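Local coordinates for protein putative antibiotic biosynthesis monooxygenase (Bordetella bronchiseptica, PDB 3GZ7) that is a putative antibiotic biosynthesis monooxygenase with a dimeric alpha-beta barrel fold, at residues D74-T77 and V78-M82; H81-D84 and F85-A89; A89-Q92 and E93-L97. All coordinates share one frame; numbering follows the deposited sequence.

Interaction 1: residues D74-T77 and V78-M82; sequences DWET and VDNHM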
loop_
_atom_site.group_PDB
_atom_site.type_symbol
_atom_site.label_atom_id
_atom_site.label_comp_id
_atom_site.label_asym_id
_atom_site.label_seq_id
_atom_site.Cartn_x
_atom_site.Cartn_y
_atom_site.Cartn_z
ATOM N N ASP A 74 11.137 1.558 1.226
ATOM C CA ASP A 74 11.699 2.061 -0.037
ATOM C C ASP A 74 13.062 1.452 -0.264
ATOM O O ASP A 74 13.929 1.585 0.572
ATOM C CB ASP A 74 11.770 3.588 -0.032
ATOM C CG ASP A 74 10.410 4.212 0.269
ATOM O OD1 ASP A 74 9.475 4.105 -0.533
ATOM O OD2 ASP A 74 10.252 4.740 1.373
ATOM N N TRP A 75 13.187 0.744 -1.397
ATOM C CA TRP A 75 14.398 0.098 -1.879
ATOM C C TRP A 75 14.781 0.611 -3.256
ATOM O O TRP A 75 13.937 0.892 -4.095
ATOM C CB TRP A 75 14.200 -1.431 -1.932
ATOM C CG TRP A 75 13.868 -2.097 -0.591
ATOM C CD1 TRP A 75 12.627 -2.555 -0.164
ATOM C CD2 TRP A 75 14.786 -2.386 0.475
ATOM N NE1 TRP A 75 12.748 -3.123 1.076
ATOM C CE2 TRP A 75 14.045 -2.999 1.510
ATOM C CE3 TRP A 75 16.158 -2.156 0.667
ATOM C CZ2 TRP A 75 14.635 -3.407 2.702
ATOM C CZ3 TRP A 75 16.735 -2.541 1.853
ATOM C CH2 TRP A 75 15.971 -3.154 2.869
ATOM N N GLU A 76 16.078 0.705 -3.505
ATOM C CA GLU A 76 16.564 1.052 -4.849
ATOM C C GLU A 76 16.260 -0.030 -5.867
ATOM O O GLU A 76 15.871 0.273 -6.989
ATOM C CB GLU A 76 18.072 1.349 -4.833
ATOM C CG GLU A 76 18.429 2.710 -4.219
ATOM C CD GLU A 76 19.956 2.856 -3.908
ATOM O OE1 GLU A 76 20.767 2.129 -4.514
ATOM O OE2 GLU A 76 20.324 3.733 -3.080
ATOM N N THR A 77 16.479 -1.281 -5.458
ATOM C CA THR A 77 16.157 -2.471 -6.222
ATOM C C THR A 77 15.472 -3.548 -5.337
ATOM O O THR A 77 15.616 -3.532 -4.111
ATOM C CB THR A 77 17.438 -3.135 -6.819
ATOM O OG1 THR A 77 18.164 -3.808 -5.783
ATOM C CG2 THR A 77 18.328 -2.102 -7.518
ATOM N N VAL A 78 14.756 -4.475 -5.979
ATOM C CA VAL A 78 14.150 -5.636 -5.284
ATOM C C VAL A 78 15.255 -6.486 -4.678
ATOM O O VAL A 78 15.064 -7.024 -3.569
ATOM C CB VAL A 78 13.184 -6.522 -6.196
ATOM C CG1 VAL A 78 12.713 -7.879 -5.478
ATOM C CG2 VAL A 78 11.994 -5.721 -6.676
ATOM N N ASP A 79 16.400 -6.624 -5.365
ATOM C CA ASP A 79 17.498 -7.444 -4.763
ATOM C C ASP A 79 18.058 -6.815 -3.492
ATOM O O ASP A 79 18.519 -7.532 -2.608
ATOM C CB ASP A 79 18.662 -7.697 -5.688
ATOM C CG ASP A 79 18.335 -8.630 -6.824
ATOM O OD1 ASP A 79 17.421 -9.483 -6.759
ATOM O OD2 ASP A 79 19.053 -8.491 -7.809
ATOM N N ASN A 80 18.044 -5.488 -3.384
ATOM C CA ASN A 80 18.496 -4.846 -2.128
ATOM C C ASN A 80 17.693 -5.385 -0.965
ATOM O O ASN A 80 18.221 -5.596 0.127
ATOM C CB ASN A 80 18.339 -3.332 -2.173
ATOM C CG ASN A 80 19.420 -2.639 -2.990
ATOM O OD1 ASN A 80 19.200 -1.514 -3.501
ATOM N ND2 ASN A 80 20.594 -3.276 -3.099
ATOM N N HIS A 81 16.410 -5.640 -1.210
ATOM C CA HIS A 81 15.578 -6.315 -0.220
ATOM C C HIS A 81 15.737 -7.837 -0.130
ATOM O O HIS A 81 16.021 -8.387 0.934
ATOM C CB HIS A 81 14.099 -5.980 -0.466
ATOM C CG HIS A 81 13.187 -6.672 0.482
ATOM N ND1 HIS A 81 11.978 -7.170 0.094
ATOM C CD2 HIS A 81 13.355 -7.038 1.767
ATOM C CE1 HIS A 81 11.409 -7.782 1.116
ATOM N NE2 HIS A 81 12.234 -7.736 2.139
HETATM N N MSE A 82 15.509 -8.521 -1.241
HETATM C CA MSE A 82 15.280 -9.966 -1.212
HETATM C C MSE A 82 16.555 -10.783 -1.108
HETATM O O MSE A 82 16.534 -11.898 -0.596
HETATM C CB MSE A 82 14.467 -10.378 -2.435
HETATM C CG MSE A 82 13.003 -9.780 -2.406
HETATM SE SE MSE A 82 11.890 -10.665 -1.108
HETATM C CE MSE A 82 11.722 -12.314 -2.036
HETATM O O HOH W 1 20.832 -0.336 -5.411
#
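T77 and N80 form a capping box where strand 68-75 turns into helix 78-85. The main capping bond runs from the backbone N of N80 to T77 OG1, 2.9 Å with an N-H...O angle of 149°. A chi1 of 75° sets OG1 between the backbone N and the carbonyl carbon of T77, so that the hydroxyl oxygen faces into the first turn. The return bond of the box, from T77 N to N80 OD1, is weak at 3.4 Å, and a second weak bond leads from N80 N to T77 O. A water donates to both N80 OD1 and E76 OE1, joining the amide to the carboxylate, which is steeply inclined to it; the other carboxylate oxygen of E76 bonds H55. N80 ND2 is taken up by D84 one turn on.

The aromatic part of the contact lies on the buried side. H81 CB sits over one face of W75, 3.5 Å from the centroid of the five-membered ring and almost straight above it, a CH-pi contact. From there the imidazole, its CG anti to the backbone N, continues nearly parallel to the indole; the planes differ by 15°, but the rings are slid so far apart that they barely overlap. N80 CB approaches W75 CE3 obliquely at 3.8 Å.

Both rings are tied to neighbouring strands of the antiparallel sheet: W75 NE1 bonds E23 on strand 21-28, and H81 ND1 bonds H110 on strand 107-113. V78 packs against I21 and H110, and against I63 of the second subunit.

Interaction 2: residues H81-D84 and F85-A89; sequences HMVD and FRQSA. With CIT (citric acid), chain C.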
loop_
_atom_site.group_PDB
_atom_site.type_symbol
_atom_site.label_atom_id
_atom_site.label_comp_id
_atom_site.label_asym_id
_atom_site.label_seq_id
_atom_site.Cartn_x
_atom_site.Cartn_y
_atom_site.Cartn_z
ATOM N N HIS A 81 16.410 -5.640 -1.210
ATOM C CA HIS A 81 15.578 -6.315 -0.220
ATOM C C HIS A 81 15.737 -7.837 -0.130
ATOM O O HIS A 81 16.021 -8.387 0.934
ATOM C CB HIS A 81 14.099 -5.980 -0.466
ATOM C CG HIS A 81 13.187 -6.672 0.482
ATOM N ND1 HIS A 81 11.978 -7.170 0.094
ATOM C CD2 HIS A 81 13.355 -7.038 1.767
ATOM C CE1 HIS A 81 11.409 -7.782 1.116
ATOM N NE2 HIS A 81 12.234 -7.736 2.139
HETATM N N MSE A 82 15.509 -8.521 -1.241
HETATM C CA MSE A 82 15.280 -9.966 -1.212
HETATM C C MSE A 82 16.555 -10.783 -1.108
HETATM O O MSE A 82 16.534 -11.898 -0.596
HETATM C CB MSE A 82 14.467 -10.378 -2.435
HETATM C CG MSE A 82 13.003 -9.780 -2.406
HETATM SE SE MSE A 82 11.890 -10.665 -1.108
HETATM C CE MSE A 82 11.722 -12.314 -2.036
ATOM N N VAL A 83 17.663 -10.206 -1.566
ATOM C CA VAL A 83 18.979 -10.791 -1.440
ATOM C C VAL A 83 19.710 -10.131 -0.280
ATOM O O VAL A 83 19.974 -10.779 0.750
ATOM C CB VAL A 83 19.778 -10.696 -2.821
ATOM C CG1 VAL A 83 21.249 -11.148 -2.721
ATOM C CG2 VAL A 83 19.069 -11.489 -3.922
ATOM N N ASP A 84 20.007 -8.830 -0.409
ATOM C CA ASP A 84 20.896 -8.144 0.565
ATOM C C ASP A 84 20.311 -8.079 1.996
ATOM O O ASP A 84 20.965 -8.520 2.957
ATOM C CB ASP A 84 21.361 -6.738 0.053
ATOM C CG ASP A 84 21.999 -6.808 -1.326
ATOM O OD1 ASP A 84 22.666 -7.823 -1.578
ATOM O OD2 ASP A 84 21.803 -5.900 -2.182
ATOM N N PHE A 85 19.116 -7.527 2.144
ATOM C CA PHE A 85 18.540 -7.379 3.477
ATOM C C PHE A 85 18.235 -8.753 4.071
ATOM O O PHE A 85 18.562 -9.042 5.224
ATOM C CB PHE A 85 17.287 -6.485 3.499
ATOM C CG PHE A 85 16.617 -6.418 4.857
ATOM C CD1 PHE A 85 17.149 -5.642 5.865
ATOM C CD2 PHE A 85 15.492 -7.170 5.128
ATOM C CE1 PHE A 85 16.543 -5.606 7.119
ATOM C CE2 PHE A 85 14.904 -7.163 6.374
ATOM C CZ PHE A 85 15.418 -6.380 7.360
ATOM N N ARG A 86 17.654 -9.621 3.254
ATOM C CA ARG A 86 17.293 -10.957 3.706
ATOM C C ARG A 86 18.463 -11.846 4.148
ATOM O O ARG A 86 18.276 -12.752 4.946
ATOM C CB ARG A 86 16.469 -11.641 2.621
ATOM C CG ARG A 86 15.042 -11.190 2.554
ATOM C CD ARG A 86 14.153 -11.839 3.616
ATOM N NE ARG A 86 12.803 -11.284 3.503
ATOM C CZ ARG A 86 11.855 -11.726 2.690
ATOM N NH1 ARG A 86 12.069 -12.768 1.865
ATOM N NH2 ARG A 86 10.683 -11.098 2.679
ATOM N N GLN A 87 19.657 -11.610 3.610
ATOM C CA GLN A 87 20.853 -12.375 4.015
ATOM C C GLN A 87 21.638 -11.703 5.176
ATOM O O GLN A 87 22.649 -12.221 5.596
ATOM C CB GLN A 87 21.783 -12.583 2.805
ATOM C CG GLN A 87 21.251 -13.566 1.753
ATOM C CD GLN A 87 22.315 -13.991 0.785
ATOM O OE1 GLN A 87 22.227 -13.757 -0.424
ATOM N NE2 GLN A 87 23.362 -14.601 1.321
ATOM N N SER A 88 21.180 -10.557 5.693
ATOM C CA SER A 88 21.963 -9.807 6.673
ATOM C C SER A 88 21.525 -10.202 8.059
ATOM O O SER A 88 20.390 -10.649 8.263
ATOM C CB SER A 88 21.754 -8.310 6.514
ATOM O OG SER A 88 20.442 -7.941 6.938
ATOM N N ALA A 89 22.421 -9.998 9.010
ATOM C CA ALA A 89 22.156 -10.240 10.414
ATOM C C ALA A 89 21.087 -9.284 10.912
ATOM O O ALA A 89 20.425 -9.591 11.886
ATOM C CB ALA A 89 23.403 -10.089 11.235
HETATM C C1 CIT C . 11.133 -8.217 5.379
HETATM O O1 CIT C . 11.792 -8.635 4.381
HETATM O O2 CIT C . 10.695 -7.027 5.449
HETATM C C2 CIT C . 10.845 -9.174 6.493
HETATM C C3 CIT C . 9.467 -9.830 6.377
HETATM O O7 CIT C . 9.503 -10.640 5.191
HETATM C C4 CIT C . 8.331 -8.832 6.246
HETATM C C5 CIT C . 8.269 -7.737 7.310
HETATM O O3 CIT C . 9.040 -6.712 7.352
HETATM O O4 CIT C . 7.354 -7.853 8.153
HETATM C C6 CIT C . 9.225 -10.783 7.530
HETATM O O5 CIT C . 8.886 -11.951 7.273
HETATM O O6 CIT C . 9.356 -10.417 8.727
HETATM O O HOH W 2 14.702 -13.651 0.615
#
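With a chi1 of -77° and a bend at chi2 (-80°), R86 reaches across the helix and brings its guanidinium beside the H81 ring, the two planes 80° apart; F85, its CG anti to the backbone N, brings CD2 of its ring to the imidazole edge, 4.0 Å from H81 CD2. H81 CE1 and R86 NH2 are 3.7 Å apart. A citrate, probably from the crystallisation liquor, may mark a pocket that these side chains line. Its O1 takes a nearly straight and very short bond from H81 NE2 (2.5 Å), one from R86 NE at 3.0 Å and one from R86 NH2; R86 NH2 also bonds citrate O7 weakly. Three N-H groups thus converge on one carboxylate oxygen.

M82, present as selenomethionine, runs alongside R86, its SE atom over one guanidinium face and 3.6 Å from R86 NH1. A water links R86 NH1 to M82 O.

The backbone loses regular helix here: R86 N bonds H81 O, five residues back, in a pi-type turn. S88 N bonds F85 O and closes a type I beta turn from F85 to S88; S88 OG gives the same oxygen a second bond of 2.8 Å, on a lone pair in the carbonyl plane.

This turn joins helix 78-85 to helix 89-98, while the F85 ring stacks on F48 of helix 34-49 and H81 touches V108 of strand 107-113.

Interaction 3: residues A89-Q92 and E93-L97; sequences ADFQ and EWRKL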
loop_
_atom_site.group_PDB
_atom_site.type_symbol
_atom_site.label_atom_id
_atom_site.label_comp_id
_atom_site.label_asym_id
_atom_site.label_seq_id
_atom_site.Cartn_x
_atom_site.Cartn_y
_atom_site.Cartn_z
ATOM N N ALA A 89 22.421 -9.998 9.010
ATOM C CA ALA A 89 22.156 -10.240 10.414
ATOM C C ALA A 89 21.087 -9.284 10.912
ATOM O O ALA A 89 20.425 -9.591 11.886
ATOM C CB ALA A 89 23.403 -10.089 11.235
ATOM N N ASP A 90 20.885 -8.144 10.253
ATOM C CA ASP A 90 19.792 -7.222 10.683
ATOM C C ASP A 90 18.416 -7.783 10.438
ATOM O O ASP A 90 17.493 -7.487 11.198
ATOM C CB ASP A 90 19.914 -5.841 10.087
ATOM C CG ASP A 90 21.048 -5.023 10.740
ATOM O OD1 ASP A 90 21.459 -5.386 11.864
ATOM O OD2 ASP A 90 21.518 -4.027 10.134
ATOM N N PHE A 91 18.279 -8.631 9.432
ATOM C CA PHE A 91 17.012 -9.379 9.247
ATOM C C PHE A 91 16.729 -10.314 10.419
ATOM O O PHE A 91 15.608 -10.416 10.894
ATOM C CB PHE A 91 16.978 -10.142 7.899
ATOM C CG PHE A 91 15.718 -10.966 7.707
ATOM C CD1 PHE A 91 14.466 -10.408 7.932
ATOM C CD2 PHE A 91 15.787 -12.287 7.323
ATOM C CE1 PHE A 91 13.315 -11.164 7.802
ATOM C CE2 PHE A 91 14.624 -13.035 7.153
ATOM C CZ PHE A 91 13.394 -12.463 7.391
ATOM N N GLN A 92 17.773 -10.974 10.896
ATOM C CA GLN A 92 17.681 -11.848 12.050
ATOM C C GLN A 92 17.299 -11.054 13.312
ATOM O O GLN A 92 16.566 -11.551 14.171
ATOM C CB GLN A 92 19.013 -12.640 12.267
ATOM C CG GLN A 92 19.638 -13.263 10.958
ATOM C CD GLN A 92 18.692 -14.213 10.255
ATOM O OE1 GLN A 92 18.021 -14.996 10.910
ATOM N NE2 GLN A 92 18.663 -14.184 8.926
ATOM N N GLU A 93 17.772 -9.814 13.407
ATOM C CA GLU A 93 17.438 -8.920 14.527
ATOM C C GLU A 93 15.992 -8.330 14.421
ATOM O O GLU A 93 15.272 -8.210 15.416
ATOM C CB GLU A 93 18.476 -7.809 14.586
ATOM C CG GLU A 93 18.303 -6.815 15.683
ATOM C CD GLU A 93 18.476 -7.423 17.051
ATOM O OE1 GLU A 93 18.884 -8.601 17.155
ATOM O OE2 GLU A 93 18.188 -6.707 18.028
ATOM N N TRP A 94 15.579 -7.980 13.211
ATOM C CA TRP A 94 14.200 -7.620 12.949
ATOM C C TRP A 94 13.274 -8.742 13.442
ATOM O O TRP A 94 12.319 -8.480 14.130
ATOM C CB TRP A 94 13.996 -7.317 11.442
ATOM C CG TRP A 94 12.549 -7.334 10.979
ATOM C CD1 TRP A 94 11.922 -8.347 10.324
ATOM C CD2 TRP A 94 11.558 -6.289 11.132
ATOM N NE1 TRP A 94 10.624 -8.026 10.064
ATOM C CE2 TRP A 94 10.360 -6.770 10.554
ATOM C CE3 TRP A 94 11.566 -5.019 11.698
ATOM C CZ2 TRP A 94 9.173 -6.013 10.514
ATOM C CZ3 TRP A 94 10.385 -4.272 11.674
ATOM C CH2 TRP A 94 9.203 -4.779 11.068
ATOM N N ARG A 95 13.557 -9.986 13.090
ATOM C CA ARG A 95 12.691 -11.100 13.472
ATOM C C ARG A 95 12.705 -11.370 14.962
ATOM O O ARG A 95 11.675 -11.694 15.515
ATOM C CB ARG A 95 13.032 -12.357 12.663
ATOM C CG ARG A 95 12.418 -12.328 11.253
ATOM C CD ARG A 95 10.899 -12.200 11.437
ATOM N NE ARG A 95 10.071 -12.684 10.345
ATOM C CZ ARG A 95 9.771 -13.956 10.099
ATOM N NH1 ARG A 95 10.255 -14.950 10.850
ATOM N NH2 ARG A 95 8.969 -14.224 9.055
ATOM N N LYS A 96 13.848 -11.185 15.609
ATOM C CA LYS A 96 13.908 -11.182 17.077
ATOM C C LYS A 96 13.093 -10.072 17.752
ATOM O O LYS A 96 12.505 -10.290 18.799
ATOM C CB LYS A 96 15.372 -11.129 17.551
ATOM C CG LYS A 96 16.105 -12.463 17.294
ATOM C CD LYS A 96 17.643 -12.342 17.324
ATOM C CE LYS A 96 18.295 -13.637 16.834
ATOM N NZ LYS A 96 19.728 -13.628 17.196
ATOM N N LEU A 97 13.055 -8.887 17.145
ATOM C CA LEU A 97 12.279 -7.767 17.669
ATOM C C LEU A 97 10.741 -7.886 17.443
ATOM O O LEU A 97 9.989 -7.490 18.310
ATOM C CB LEU A 97 12.782 -6.430 17.102
ATOM C CG LEU A 97 14.021 -5.817 17.725
ATOM C CD1 LEU A 97 14.778 -4.909 16.738
ATOM C CD2 LEU A 97 13.636 -5.013 18.962
#
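The F91 ring touches both W94 and R95, one turn ahead of it on an alpha-helix, the i to i+3 and i to i+4 pattern at the start of helix 89-98, which belongs to the dimeric alpha-beta barrel fold. Its ring meets the two neighbours with the same atom. F91 CE1 comes within 4.0 Å of W94 CD1, the indole corner beside NE1, with the side chains running obliquely to one another. The same CE1 is 3.8 Å from R95 CG, but here the side chains run side by side and point the same way. The phenyl and guanidinium planes are inclined by 59°, and it is the aliphatic start of the arginine that does the touching.

The torsions account for this grouping. F91 and W94 both hold CG anti to the backbone N (chi1 178° and 163°), whereas R95 has its CG on the other side, anti to the carbonyl carbon, and bends at chi2 to follow the phenyl ring. The polar ends of W94 and R95 then reach the same citrate oxygen, O6, through NE1 and NE; the ligand probably comes from the crystallisation liquor. W94 also faces helix 34-49, meeting F48 edge-to-face, and E93 packs on L47 of the same helix; D90 makes a salt bridge to R50.

Regular i to i+4 backbone bonds run beneath these side chains, W94 N to D90 O being 2.8 Å. At the exposed side K96 lies extended back over the preceding turn, its CG 3.3 Å from Q92 O.

In the fold
The three contacts follow one another along the chain: interaction 1 at the passage from strand 68-75 into helix 78-85, interaction 2 at the far end of that helix, and interaction 3 on helix 89-98. Interactions 1 and 2 share H81 and M82, with centres about 9 Å apart; interactions 2 and 3 share A89, with centres about 11 Å apart, and touch where F91 packs on the backbone of F85 and R86. Between interactions 1 and 3 the centres are about 17 Å apart and nothing touches directly. All three nevertheless supply groups to the citrate site, consistent with a pocket between helices and sheet.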